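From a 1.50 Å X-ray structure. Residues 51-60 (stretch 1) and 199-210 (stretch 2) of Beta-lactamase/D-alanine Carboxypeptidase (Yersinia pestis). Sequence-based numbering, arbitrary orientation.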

# COMPACT_ATOMS: atom_id res chain seq x y z
N ARG A 51 -16.44 -15.85 -11.34
CA ARG A 51 -16.38 -14.97 -10.17
C ARG A 51 -15.01 -15.00 -9.48
O ARG A 51 -14.38 -16.05 -9.41
N PRO A 52 -14.54 -13.84 -8.98
CA PRO A 52 -13.27 -13.86 -8.23
C PRO A 52 -13.36 -14.78 -7.01
O PRO A 52 -14.46 -14.95 -6.44
N ARG A 53 -12.23 -15.36 -6.63
CA ARG A 53 -12.15 -16.33 -5.55
C ARG A 53 -11.19 -15.83 -4.49
O ARG A 53 -10.42 -14.90 -4.73
N PRO A 54 -11.23 -16.46 -3.30
CA PRO A 54 -10.29 -16.09 -2.23
C PRO A 54 -8.84 -16.14 -2.69
O PRO A 54 -8.00 -15.40 -2.17
N ASP A 55 -8.54 -17.02 -3.64
CA ASP A 55 -7.17 -17.16 -4.10
C ASP A 55 -6.95 -16.57 -5.49
O ASP A 55 -5.96 -16.88 -6.13
N SER A 56 -7.86 -15.69 -5.94
CA SER A 56 -7.58 -14.94 -7.17
C SER A 56 -6.36 -14.04 -6.95
O SER A 56 -6.25 -13.35 -5.92
N LEU A 57 -5.43 -14.05 -7.90
CA LEU A 57 -4.25 -13.19 -7.78
C LEU A 57 -4.64 -11.77 -8.15
O LEU A 57 -5.39 -11.54 -9.11
N ILE A 58 -4.10 -10.83 -7.40
CA ILE A 58 -4.37 -9.42 -7.63
C ILE A 58 -3.06 -8.64 -7.55
O ILE A 58 -2.09 -9.11 -6.92
N ARG A 59 -3.01 -7.47 -8.19
CA ARG A 59 -1.95 -6.50 -7.90
C ARG A 59 -2.45 -5.58 -6.79
O ARG A 59 -3.50 -4.93 -6.95
N ILE A 60 -1.73 -5.53 -5.67
CA ILE A 60 -2.18 -4.62 -4.61
C ILE A 60 -1.69 -3.19 -4.82
O ILE A 60 -2.08 -2.27 -4.10
N THR A 199 7.49 -12.15 -7.36
CA THR A 199 7.99 -13.05 -8.38
C THR A 199 7.02 -14.22 -8.58
O THR A 199 7.32 -15.37 -8.23
N PRO A 200 5.83 -13.94 -9.14
CA PRO A 200 4.83 -15.00 -9.28
C PRO A 200 5.25 -16.12 -10.22
O PRO A 200 5.97 -15.91 -11.21
N THR A 201 4.80 -17.33 -9.91
CA THR A 201 4.99 -18.46 -10.80
C THR A 201 3.94 -18.45 -11.90
O THR A 201 3.00 -17.65 -11.88
N ALA A 202 4.08 -19.35 -12.87
CA ALA A 202 3.07 -19.50 -13.91
C ALA A 202 1.71 -19.87 -13.31
O ALA A 202 0.67 -19.36 -13.76
N GLU A 203 1.72 -20.75 -12.32
CA GLU A 203 0.48 -21.19 -11.66
C GLU A 203 -0.19 -20.01 -10.96
O GLU A 203 -1.43 -19.94 -10.91
N GLN A 204 0.60 -19.09 -10.42
CA GLN A 204 0.02 -17.90 -9.81
C GLN A 204 -0.50 -16.95 -10.87
O GLN A 204 -1.62 -16.45 -10.78
N CYS A 205 0.31 -16.71 -11.90
CA CYS A 205 -0.09 -15.81 -12.97
C CYS A 205 -1.42 -16.17 -13.66
O CYS A 205 -2.19 -15.27 -14.03
N LYS A 206 -1.70 -17.46 -13.81
CA LYS A 206 -2.95 -17.86 -14.46
C LYS A 206 -4.16 -17.41 -13.65
O LYS A 206 -5.27 -17.32 -14.19
N ARG A 207 -3.95 -17.12 -12.36
CA ARG A 207 -5.03 -16.68 -11.47
C ARG A 207 -5.14 -15.16 -11.38
O ARG A 207 -6.03 -14.65 -10.70
N LEU A 208 -4.27 -14.43 -12.07
CA LEU A 208 -4.29 -12.96 -12.01
C LEU A 208 -5.53 -12.44 -12.73
O LEU A 208 -5.81 -12.82 -13.89
N MSE A 209 -6.32 -11.63 -12.02
CA MSE A 209 -7.51 -11.02 -12.59
C MSE A 209 -7.09 -10.01 -13.65
O MSE A 209 -5.96 -9.49 -13.60
N ILE A 210 -7.99 -9.72 -14.58
CA ILE A 210 -7.71 -8.88 -15.73
C ILE A 210 -8.80 -7.83 -15.89
O ILE A 210 -9.99 -8.14 -15.87

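The two stretches meet at a single beta bridge that pairs L57 with L208, their CA atoms 4.2 Å apart, and the backbone polar groups of L57 are both satisfied there. L57 N donates to R207 O at 2.9 Å with an N-H...O angle of 143°, while L57 O accepts from M209 N at 3.1 Å and 165°, the straighter of the two. L57 O also receives a CA-H...O contact from L208 CA at 3.4 Å, with 152° at the hydrogen.

R207 supplies the one side-chain hydrogen bond across the interface. Its CA-to-CB bond points toward stretch 1, and with chi1 m, chi2 t and chi3 m its NH1 donates to D55 O at 2.8 Å and 148°; the oxygen lies near the guanidinium plane, at its edge, as a good acceptor should. E203, within stretch 2, takes R207 NE and NH2: R207 NH2 reaches E203 OE1 at 2.8 Å and 173° in a salt bridge, and R207 NE reaches E203 OE2 at 3.0 Å; NH2 is also hydrogen-bonded elsewhere in the structure. The D55 carboxylate is not an equivalent partner, since D55 OD2 stands 4.6 Å from R207 NH1 and well out of the guanidinium plane. It pairs instead by charge alone with R53, D55 OD1 lying 3.1 Å from R53 NH1.

S56, chi1 m, closes its own turn and links to the neighbouring stretch through water. S56 OG accepts from R53 N at 2.8 Å and 173°, and water 1 bridges S56 OG at 2.9 Å to R207 O at 2.8 Å. The water donates to R207 O, which therefore accepts from both the water and L57 N.

The apolar packing centres on L57 (chi1 t, chi2 p), which points toward stretch 2 and has the largest covered area of any residue here. Its CD2 lies 4.0 Å from Q204 CB and 4.3 Å from P200 CB, and L57 CB is 4.1 Å from L208 CD1. L208, also t and p, starts sideways but its end comes nearer, placing CD1 3.9 Å from I58 CA. Selenomethionine M209 (m, t, p) lies against P52 and I58, with M209 CE 3.7 Å from P52 CG and M209 SE 3.9 Å from I58 CG2, although the CA-to-CB bond of I58 points away.

Behind L57, T201 caps the helix: T201 OG1 accepts from Q204 N at 3.1 Å, and Q204 OE1 accepts from T201 N at 2.8 Å.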

# COMPACT_ATOMS: atom_id res chain seq x y z
CB ARG A 51 -17.45 -15.39 -9.16
CG ARG A 51 -17.66 -14.37 -8.07
CD ARG A 51 -19.05 -13.81 -8.17
NE ARG A 51 -20.01 -14.69 -7.51
CZ ARG A 51 -21.32 -14.64 -7.70
NH1 ARG A 51 -22.12 -15.49 -7.05
NH2 ARG A 51 -21.84 -13.77 -8.54
CB PRO A 52 -13.09 -12.40 -7.79
CG PRO A 52 -13.82 -11.61 -8.86
CD PRO A 52 -15.05 -12.47 -9.16
CB ARG A 53 -11.64 -17.67 -6.08
CG ARG A 53 -12.50 -18.31 -7.15
CD ARG A 53 -11.89 -19.63 -7.59
NE ARG A 53 -11.73 -20.54 -6.45
CZ ARG A 53 -10.69 -21.34 -6.25
NH1 ARG A 53 -9.69 -21.36 -7.13
NH2 ARG A 53 -10.64 -22.12 -5.18
CB PRO A 54 -10.51 -17.17 -1.17
CG PRO A 54 -11.97 -17.57 -1.36
CD PRO A 54 -12.19 -17.50 -2.87
CB ASP A 55 -6.73 -18.62 -4.09
CG ASP A 55 -7.51 -19.47 -5.07
OD1 ASP A 55 -8.43 -18.93 -5.73
OD2 ASP A 55 -7.21 -20.67 -5.19
CB SER A 56 -8.78 -14.08 -7.57
OG SER A 56 -9.85 -14.88 -8.04
CB LEU A 57 -3.07 -13.68 -8.64
CG LEU A 57 -1.69 -13.31 -8.08
CD1 LEU A 57 -1.41 -14.09 -6.80
CD2 LEU A 57 -0.58 -13.53 -9.10
CB ILE A 58 -5.35 -8.85 -6.58
CG1 ILE A 58 -4.76 -8.94 -5.16
CG2 ILE A 58 -6.68 -9.61 -6.63
CD1 ILE A 58 -5.71 -8.41 -4.07
CB ARG A 59 -1.62 -5.67 -9.13
CG ARG A 59 -1.16 -6.49 -10.34
CD ARG A 59 -0.65 -5.58 -11.44
NE ARG A 59 -0.39 -6.26 -12.71
CZ ARG A 59 0.81 -6.70 -13.10
NH1 ARG A 59 1.89 -6.55 -12.33
NH2 ARG A 59 0.94 -7.28 -14.29
CB ILE A 60 -1.84 -5.13 -3.18
CG1 ILE A 60 -0.33 -5.05 -2.90
CG2 ILE A 60 -2.37 -6.56 -2.97
CD1 ILE A 60 0.02 -5.44 -1.44
CB THR A 199 9.39 -13.58 -8.00
OG1 THR A 199 9.33 -14.23 -6.73
CG2 THR A 199 10.40 -12.43 -7.89
CB PRO A 200 3.61 -14.27 -9.82
CG PRO A 200 4.17 -13.06 -10.51
CD PRO A 200 5.36 -12.65 -9.68
CB THR A 201 4.80 -19.77 -10.04
OG1 THR A 201 3.45 -19.83 -9.55
CG2 THR A 201 5.78 -19.85 -8.86
CB ALA A 202 3.50 -20.56 -14.93
CB GLU A 203 0.77 -22.33 -10.67
CG GLU A 203 -0.47 -22.97 -10.06
CD GLU A 203 -1.06 -22.16 -8.93
OE1 GLU A 203 -0.29 -21.42 -8.26
OE2 GLU A 203 -2.29 -22.27 -8.70
CB GLN A 204 1.05 -17.22 -8.89
CG GLN A 204 1.31 -18.05 -7.64
CD GLN A 204 2.51 -17.58 -6.83
OE1 GLN A 204 3.53 -17.18 -7.38
NE2 GLN A 204 2.37 -17.63 -5.51
CB CYS A 205 1.03 -15.67 -14.00
SG CYS A 205 2.40 -14.61 -13.40
CB LYS A 206 -3.00 -19.38 -14.69
CG LYS A 206 -3.21 -20.15 -13.41
CD LYS A 206 -3.43 -21.64 -13.62
CE LYS A 206 -3.60 -22.31 -12.26
NZ LYS A 206 -3.53 -23.80 -12.37
CB ARG A 207 -4.86 -17.28 -10.07
CG ARG A 207 -5.00 -18.80 -10.04
CD ARG A 207 -4.90 -19.34 -8.61
NE ARG A 207 -3.52 -19.63 -8.20
CZ ARG A 207 -2.91 -19.11 -7.13
NH1 ARG A 207 -3.54 -18.24 -6.35
NH2 ARG A 207 -1.67 -19.49 -6.84
CB LEU A 208 -3.02 -12.36 -12.62
CG LEU A 208 -2.88 -10.84 -12.50
CD1 LEU A 208 -2.70 -10.40 -11.04
CD2 LEU A 208 -1.75 -10.32 -13.37
CB MSE A 209 -8.34 -10.35 -11.50
CG MSE A 209 -8.80 -11.31 -10.39
SE MSE A 209 -9.71 -10.34 -8.98
CE MSE A 209 -11.10 -9.42 -10.01
CB ILE A 210 -7.62 -9.72 -17.02
CG1 ILE A 210 -6.40 -10.65 -16.96
CG2 ILE A 210 -7.56 -8.82 -18.24
CD1 ILE A 210 -6.34 -11.70 -18.08
O HOH W 1 -8.53 -15.80 -10.42